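Local coordinates for multifunctional non-homologous end joining DNA repair protein LigD (Mycobacterium tuberculosis, PDB 2IRU) that probably repairs DNA double-strand breaks together with Ku by non-homologous end joining, the chain described here being its polymerase domain, at residues E9-T13 with S98-W104; A48-R54 with Y93-D97. One frame throughout, in Å; residues are numbered along the deposited sequence.

Contact 1: E9-T13 with S98-W104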
ATOM      1  N   GLU A   9      -6.691 -14.280  23.408  1.00 18.77           N
ATOM      2  CA  GLU A   9      -6.681 -12.844  23.770  1.00 17.72           C
ATOM      3  C   GLU A   9      -5.472 -12.126  23.191  1.00 16.06           C
ATOM      4  O   GLU A   9      -4.324 -12.477  23.485  1.00 16.94           O
ATOM      5  CB  GLU A   9      -6.710 -12.609  25.285  1.00 18.03           C
ATOM      6  CG  GLU A   9      -6.718 -11.119  25.682  1.00 20.09           C
ATOM      7  CD  GLU A   9      -6.820 -10.887  27.178  1.00 20.78           C
ATOM      8  OE1 GLU A   9      -7.626 -11.597  27.826  1.00 24.35           O
ATOM      9  OE2 GLU A   9      -6.115  -9.988  27.717  1.00 23.73           O
ATOM     10  N   GLN A  10      -5.745 -11.060  22.443  1.00 12.95           N
ATOM     11  CA  GLN A  10      -4.687 -10.309  21.752  1.00 10.40           C
ATOM     12  C   GLN A  10      -4.225  -9.165  22.634  1.00 10.47           C
ATOM     13  O   GLN A  10      -5.025  -8.314  23.006  1.00 11.36           O
ATOM     14  CB  GLN A  10      -5.249  -9.731  20.474  1.00 10.51           C
ATOM     15  CG  GLN A  10      -5.875 -10.830  19.567  1.00  8.49           C
ATOM     16  CD  GLN A  10      -6.194 -10.343  18.141  1.00 10.90           C
ATOM     17  OE1 GLN A  10      -6.124  -9.160  17.843  1.00 10.14           O
ATOM     18  NE2 GLN A  10      -6.553 -11.290  17.261  1.00 11.69           N
ATOM     19  N   ARG A  11      -2.933  -9.139  22.931  1.00  9.76           N
ATOM     20  CA  ARG A  11      -2.349  -8.093  23.780  1.00  9.88           C
ATOM     21  C   ARG A  11      -0.968  -7.698  23.229  1.00  9.15           C
ATOM     22  O   ARG A  11      -0.174  -8.553  22.855  1.00  8.92           O
ATOM     23  CB  ARG A  11      -2.164  -8.593  25.216  1.00  9.55           C
ATOM     24  CG  ARG A  11      -3.407  -9.125  25.950  1.00 12.52           C
ATOM     25  CD  ARG A  11      -3.030  -9.594  27.357  1.00 14.97           C
ATOM     26  NE  ARG A  11      -3.421  -8.586  28.366  1.00 19.44           N
ATOM     27  CZ  ARG A  11      -2.561  -7.920  29.125  1.00 20.45           C
ATOM     28  NH1 ARG A  11      -1.266  -8.164  29.017  1.00 26.09           N
ATOM     29  NH2 ARG A  11      -2.983  -7.010  29.989  1.00 20.90           N
ATOM     30  N   VAL A  12      -0.694  -6.398  23.192  1.00  6.52           N
ATOM     31  CA  VAL A  12       0.637  -5.920  22.805  1.00  6.52           C
ATOM     32  C   VAL A  12       1.091  -4.920  23.836  1.00  6.49           C
ATOM     33  O   VAL A  12       0.319  -4.046  24.242  1.00  6.26           O
ATOM     34  CB  VAL A  12       0.599  -5.246  21.418  1.00  6.86           C
ATOM     35  CG1 VAL A  12       1.937  -4.509  21.062  1.00  8.31           C
ATOM     36  CG2 VAL A  12       0.293  -6.297  20.384  1.00  9.70           C
ATOM     37  N   THR A  13       2.340  -5.082  24.248  1.00  5.06           N
ATOM     38  CA  THR A  13       2.962  -4.166  25.211  1.00  5.84           C
ATOM     39  C   THR A  13       3.949  -3.243  24.439  1.00  6.45           C
ATOM     40  O   THR A  13       4.927  -3.698  23.823  1.00  7.71           O
ATOM     41  CB  THR A  13       3.719  -4.914  26.347  1.00  4.90           C
ATOM     42  OG1 THR A  13       2.822  -5.800  27.064  1.00  6.80           O
ATOM     43  CG2 THR A  13       4.318  -3.875  27.320  1.00  7.91           C
ATOM     44  N   SER A  98      -6.848  -7.044  12.816  1.00  8.07           N
ATOM     45  CA  SER A  98      -7.391  -6.468  14.054  1.00  8.43           C
ATOM     46  C   SER A  98      -6.547  -5.265  14.452  1.00  8.24           C
ATOM     47  O   SER A  98      -5.375  -5.122  14.057  1.00  6.99           O
ATOM     48  CB  SER A  98      -7.349  -7.484  15.189  1.00  7.77           C
ATOM     49  OG  SER A  98      -5.995  -7.742  15.600  1.00  6.76           O
ATOM     50  N   ALA A  99      -7.166  -4.395  15.253  1.00  8.70           N
ATOM     51  CA  ALA A  99      -6.446  -3.233  15.785  1.00  8.20           C
ATOM     52  C   ALA A  99      -5.189  -3.657  16.570  1.00  7.90           C
ATOM     53  O   ALA A  99      -4.106  -3.046  16.436  1.00  7.75           O
ATOM     54  CB  ALA A  99      -7.397  -2.394  16.657  1.00  9.94           C
ATOM     55  N   THR A 100      -5.314  -4.739  17.336  1.00  7.50           N
ATOM     56  CA  THR A 100      -4.171  -5.189  18.121  1.00  7.49           C
ATOM     57  C   THR A 100      -3.019  -5.671  17.223  1.00  7.22           C
ATOM     58  O   THR A 100      -1.843  -5.497  17.572  1.00  7.36           O
ATOM     59  CB  THR A 100      -4.564  -6.233  19.170  1.00  8.25           C
ATOM     60  OG1 THR A 100      -5.646  -5.714  19.957  1.00  9.98           O
ATOM     61  CG2 THR A 100      -3.414  -6.467  20.098  1.00  9.49           C
ATOM     62  N   GLY A 101      -3.350  -6.199  16.038  1.00  7.38           N
ATOM     63  CA  GLY A 101      -2.342  -6.555  15.065  1.00  7.47           C
ATOM     64  C   GLY A 101      -1.548  -5.326  14.637  1.00  7.20           C
ATOM     65  O   GLY A 101      -0.332  -5.360  14.483  1.00  7.25           O
ATOM     66  N   LEU A 102      -2.261  -4.216  14.409  1.00  5.80           N
ATOM     67  CA  LEU A 102      -1.566  -2.972  14.051  1.00  6.53           C
ATOM     68  C   LEU A 102      -0.760  -2.418  15.239  1.00  7.47           C
ATOM     69  O   LEU A 102       0.283  -1.804  15.034  1.00  7.21           O
ATOM     70  CB  LEU A 102      -2.543  -1.928  13.521  1.00  6.81           C
ATOM     71  CG  LEU A 102      -3.024  -2.206  12.104  1.00  8.76           C
ATOM     72  CD1 LEU A 102      -4.236  -1.383  11.740  1.00 10.54           C
ATOM     73  CD2 LEU A 102      -1.912  -2.014  11.067  1.00  6.40           C
ATOM     74  N   ALA A 103      -1.257  -2.622  16.456  1.00  7.33           N
ATOM     75  CA  ALA A 103      -0.435  -2.319  17.644  1.00  6.87           C
ATOM     76  C   ALA A 103       0.901  -3.108  17.621  1.00  6.71           C
ATOM     77  O   ALA A 103       1.967  -2.578  17.979  1.00  6.11           O
ATOM     78  CB  ALA A 103      -1.214  -2.558  18.912  1.00  6.88           C
ATOM     79  N   TRP A 104       0.838  -4.386  17.217  1.00  6.02           N
ATOM     80  CA  TRP A 104       2.054  -5.223  17.067  1.00  6.54           C
ATOM     81  C   TRP A 104       2.954  -4.633  15.964  1.00  7.02           C
ATOM     82  O   TRP A 104       4.160  -4.479  16.147  1.00  6.02           O
ATOM     83  CB  TRP A 104       1.650  -6.674  16.714  1.00  6.89           C
ATOM     84  CG  TRP A 104       2.818  -7.541  16.448  1.00  6.73           C
ATOM     85  CD1 TRP A 104       3.761  -7.972  17.361  1.00  8.94           C
ATOM     86  CD2 TRP A 104       3.261  -7.994  15.165  1.00  9.34           C
ATOM     87  NE1 TRP A 104       4.719  -8.726  16.718  1.00  8.54           N
ATOM     88  CE2 TRP A 104       4.430  -8.767  15.375  1.00  9.08           C
ATOM     89  CE3 TRP A 104       2.743  -7.875  13.857  1.00  9.40           C
ATOM     90  CZ2 TRP A 104       5.116  -9.387  14.309  1.00  8.80           C
ATOM     91  CZ3 TRP A 104       3.398  -8.478  12.808  1.00  9.35           C
ATOM     92  CH2 TRP A 104       4.577  -9.252  13.036  1.00  9.94           C
TER
HETATM   93  O   HOH W   1      -6.718  -6.545  22.180  1.00 31.04           O

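Contact 2: A48-R54 with Y93-D97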
ATOM      1  N   ALA A  48      -6.972  -6.576   5.157  1.00  8.05           N
ATOM      2  CA  ALA A  48      -7.632  -7.854   5.525  1.00 10.26           C
ATOM      3  C   ALA A  48      -7.404  -8.918   4.446  1.00  9.35           C
ATOM      4  O   ALA A  48      -7.512  -8.655   3.237  1.00 10.32           O
ATOM      5  CB  ALA A  48      -9.131  -7.644   5.703  1.00 11.73           C
ATOM      6  N   GLY A  49      -7.133 -10.145   4.901  1.00  9.08           N
ATOM      7  CA  GLY A  49      -7.006 -11.275   3.993  1.00  6.97           C
ATOM      8  C   GLY A  49      -5.713 -11.294   3.184  1.00  7.31           C
ATOM      9  O   GLY A  49      -5.513 -12.205   2.377  1.00  8.32           O
ATOM     10  N   ARG A  50      -4.832 -10.305   3.400  1.00  6.02           N
ATOM     11  CA  ARG A  50      -3.609 -10.204   2.582  1.00  4.12           C
ATOM     12  C   ARG A  50      -2.367 -10.548   3.404  1.00  4.21           C
ATOM     13  O   ARG A  50      -2.308 -10.181   4.593  1.00  5.20           O
ATOM     14  CB  ARG A  50      -3.461  -8.783   2.047  1.00  3.67           C
ATOM     15  CG  ARG A  50      -4.689  -8.400   1.232  1.00  4.56           C
ATOM     16  CD  ARG A  50      -4.608  -6.975   0.615  1.00  5.61           C
ATOM     17  NE  ARG A  50      -5.976  -6.653   0.218  1.00  7.68           N
ATOM     18  CZ  ARG A  50      -6.538  -6.981  -0.954  1.00  6.48           C
ATOM     19  NH1 ARG A  50      -5.817  -7.535  -1.945  1.00  5.29           N
ATOM     20  NH2 ARG A  50      -7.821  -6.707  -1.150  1.00  8.61           N
ATOM     21  N   PRO A  51      -1.352 -11.200   2.776  1.00  4.87           N
ATOM     22  CA  PRO A  51      -0.084 -11.411   3.482  1.00  4.73           C
ATOM     23  C   PRO A  51       0.588 -10.059   3.693  1.00  6.19           C
ATOM     24  O   PRO A  51       0.765  -9.305   2.733  1.00  5.26           O
ATOM     25  CB  PRO A  51       0.747 -12.265   2.510  1.00  5.43           C
ATOM     26  CG  PRO A  51       0.169 -11.928   1.075  1.00  3.57           C
ATOM     27  CD  PRO A  51      -1.311 -11.657   1.366  1.00  4.93           C
ATOM     28  N   ALA A  52       0.965  -9.776   4.937  1.00  5.42           N
ATOM     29  CA  ALA A  52       1.570  -8.472   5.281  1.00  6.30           C
ATOM     30  C   ALA A  52       3.092  -8.574   5.314  1.00  7.39           C
ATOM     31  O   ALA A  52       3.652  -9.238   6.216  1.00  7.95           O
ATOM     32  CB  ALA A  52       1.066  -7.972   6.630  1.00  6.52           C
ATOM     33  N   THR A  53       3.731  -7.925   4.339  1.00  5.77           N
ATOM     34  CA  THR A  53       5.201  -7.697   4.383  1.00  6.45           C
ATOM     35  C   THR A  53       5.495  -6.480   5.251  1.00  6.36           C
ATOM     36  O   THR A  53       4.853  -5.457   5.077  1.00  6.75           O
ATOM     37  CB  THR A  53       5.764  -7.534   2.954  1.00  8.04           C
ATOM     38  OG1 THR A  53       5.650  -8.786   2.281  1.00  6.26           O
ATOM     39  CG2 THR A  53       7.241  -7.121   2.968  1.00  7.15           C
ATOM     40  N   ARG A  54       6.440  -6.608   6.185  1.00  6.40           N
ATOM     41  CA  ARG A  54       6.849  -5.467   7.047  1.00  5.59           C
ATOM     42  C   ARG A  54       8.159  -4.871   6.558  1.00  5.91           C
ATOM     43  O   ARG A  54       9.006  -5.614   6.068  1.00  7.13           O
ATOM     44  CB  ARG A  54       7.051  -5.932   8.522  1.00  5.60           C
ATOM     45  CG  ARG A  54       5.741  -6.286   9.277  1.00  6.93           C
ATOM     46  CD  ARG A  54       5.188  -7.639   8.888  1.00  6.78           C
ATOM     47  NE  ARG A  54       6.041  -8.678   9.477  1.00  7.37           N
ATOM     48  CZ  ARG A  54       6.289  -9.884   8.961  1.00  8.87           C
ATOM     49  NH1 ARG A  54       5.717 -10.291   7.816  1.00  5.28           N
ATOM     50  NH2 ARG A  54       7.092 -10.716   9.654  1.00  7.84           N
ATOM     51  N   TYR A  93       3.118 -15.857   6.134  1.00  4.75           N
ATOM     52  CA  TYR A  93       3.014 -14.438   6.485  1.00  6.36           C
ATOM     53  C   TYR A  93       1.977 -14.167   7.562  1.00  5.04           C
ATOM     54  O   TYR A  93       1.007 -14.913   7.635  1.00  6.45           O
ATOM     55  CB  TYR A  93       2.515 -13.654   5.275  1.00  5.83           C
ATOM     56  CG  TYR A  93       3.443 -13.517   4.106  1.00  5.60           C
ATOM     57  CD1 TYR A  93       4.157 -12.323   3.928  1.00  7.29           C
ATOM     58  CD2 TYR A  93       3.538 -14.537   3.140  1.00  7.56           C
ATOM     59  CE1 TYR A  93       4.967 -12.146   2.802  1.00  7.52           C
ATOM     60  CE2 TYR A  93       4.362 -14.371   2.025  1.00  8.89           C
ATOM     61  CZ  TYR A  93       5.064 -13.173   1.880  1.00  8.93           C
ATOM     62  OH  TYR A  93       5.862 -12.999   0.761  1.00 10.84           O
ATOM     63  N   PRO A  94       2.116 -13.035   8.319  1.00  5.59           N
ATOM     64  CA  PRO A  94       1.013 -12.618   9.193  1.00  5.96           C
ATOM     65  C   PRO A  94      -0.062 -12.007   8.293  1.00  6.33           C
ATOM     66  O   PRO A  94       0.248 -11.527   7.210  1.00  7.15           O
ATOM     67  CB  PRO A  94       1.623 -11.501  10.055  1.00  4.41           C
ATOM     68  CG  PRO A  94       2.795 -10.952   9.223  1.00  4.22           C
ATOM     69  CD  PRO A  94       3.229 -12.063   8.278  1.00  5.40           C
ATOM     70  N   ILE A  95      -1.302 -12.082   8.715  1.00  6.53           N
ATOM     71  CA  ILE A  95      -2.400 -11.324   8.085  1.00  7.59           C
ATOM     72  C   ILE A  95      -2.852 -10.385   9.213  1.00  8.49           C
ATOM     73  O   ILE A  95      -3.218 -10.837  10.278  1.00  9.26           O
ATOM     74  CB  ILE A  95      -3.554 -12.260   7.666  1.00  8.15           C
ATOM     75  CG1 ILE A  95      -3.096 -13.263   6.588  1.00  5.85           C
ATOM     76  CG2 ILE A  95      -4.815 -11.417   7.240  1.00  9.47           C
ATOM     77  CD1 ILE A  95      -4.036 -14.424   6.461  1.00  6.86           C
ATOM     78  N   ILE A  96      -2.815  -9.086   8.961  1.00  7.88           N
ATOM     79  CA  ILE A  96      -3.192  -8.113   9.988  1.00  8.61           C
ATOM     80  C   ILE A  96      -4.659  -7.816   9.782  1.00  8.70           C
ATOM     81  O   ILE A  96      -5.047  -7.355   8.708  1.00  8.46           O
ATOM     82  CB  ILE A  96      -2.330  -6.839   9.850  1.00  7.94           C
ATOM     83  CG1 ILE A  96      -0.826  -7.212   9.971  1.00  7.94           C
ATOM     84  CG2 ILE A  96      -2.777  -5.783  10.837  1.00  7.93           C
ATOM     85  CD1 ILE A  96      -0.389  -7.841  11.298  1.00  9.20           C
ATOM     86  N   ASP A  97      -5.467  -8.142  10.797  1.00  8.53           N
ATOM     87  CA  ASP A  97      -6.930  -8.122  10.650  1.00  8.97           C
ATOM     88  C   ASP A  97      -7.630  -7.658  11.920  1.00  8.11           C
ATOM     89  O   ASP A  97      -8.848  -7.825  12.058  1.00  8.67           O
ATOM     90  CB  ASP A  97      -7.461  -9.499  10.173  1.00  8.54           C
ATOM     91  CG  ASP A  97      -7.043 -10.653  11.089  1.00  9.67           C
ATOM     92  OD1 ASP A  97      -6.537 -10.410  12.224  1.00  8.07           O
ATOM     93  OD2 ASP A  97      -7.240 -11.841  10.670  1.00 12.86           O
TER
HETATM   94  O   HOH W   2      -8.239 -11.258   7.368  1.00 24.10           O
HETATM   95  O   HOH W   3      -2.534  -8.117   6.319  1.00 12.74           O

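Contact 1: E9-T13 with S98-W104
Gln10 and Ser98 supply the one direct hydrogen bond between the N-terminal loop and the start of helix 99-107. The Ser98 hydroxyl donates to the amide oxygen, OG to Gln10 OE1 measuring 2.7 Å, and arrives in the carbonyl plane on a lone pair. Ser98 is also the N-cap of the helix: its OG accepts from Gly101 N at 3.1 Å, so the hydroxyl is engaged as donor and acceptor at once. The Gln10 and Thr100 side chains also touch Trp78, in a loop.

The tight part lies two residues further along the loop, where Val12 rests on the first helical turns. With CG1 anti to the backbone N (chi1 170°), its two methyls divide the surface between them. Val12 CG2 slides past Thr100 CG2 at 3.7 Å and reaches Trp104 CB at 3.9 Å, while Val12 CG1 settles 3.6 Å from Ala103 O. The Trp104 indole leads away from the loop, toward Leu71 and Pro76.

The other side is looser and wetter. A water bridges Gln10 O and Thr100 OG1, 2.6 Å from each, and Arg11 turns outward to form a salt bridge with Glu9, in which Arg11 NE lies 3.1 Å from Glu9 OE2 in a weak hydrogen bond.

The chemistry implies a loop held by mixed means: Val12 supplies the apolar grip, Ser98 a directed hydroxyl-amide bond from the helix cap, and a water the remaining polar link from Gln10 O.

Contact 2: A48-R54 with Y93-D97
Pro51 CB lies over one face of the Tyr93 ring, offset toward the rim, 3.7 Å from the centroid in a CH-pi contact. Its closest ring atom is Tyr93 CG, 3.4 Å from Pro51 CB. At the ring's edge lie Ala52 O and the Thr53 hydroxyl, OG1 being 3.5 Å from Tyr93 CE1; that hydroxyl is hydrogen-bonded to Lys69 NZ. A second flat group meets a second proline. Arg54, bent at chi2 (77°) and chi3 (73°), folds back so that Pro94 CG lies over one face of its guanidinium.

In this primase-polymerase domain, strand 53-56 belongs to a four-stranded antiparallel sheet and strand 91-95 to a separate hairpin with strand 80-84. The segments run antiparallel, yet just one backbone bond joins them directly, a nearly straight one from Ala52 N to Pro94 O at 3.0 Å. Beyond it a water takes over the link, accepting from Ile96 N and donating to Arg50 O.

Ala52 CB fits against Ile96 CG1 at 3.9 Å. Ala52 O lies in the guanidinium plane of Arg54 and accepts from Arg54 NH1 at 2.8 Å, while Lys69 O and Gln70 O take further N-H groups of the same arginine.

In the fold
Both segments of contact 2 lie in sequence between those of contact 1, and strand 91-95 leads almost directly into helix 99-107; the contact centres are 13 Å apart. They touch through helix 99-107: Leu102 CG lies 3.8 Å from Ile96 CG2, and the Trp104 indole reaches Arg54, with Trp104 CH2 3.9 Å from Arg54 NE. The helix thus carries the N-terminal loop on one flank and the strands of contact 2 on another. Contact 2 is the nearer to the probable substrate site: the Thr53 side chain is about 4 Å from those of His114 and Thr239. In contact 1, the Trp104 side chain is about 12 Å from that of Lys55, another probable substrate-binding residue.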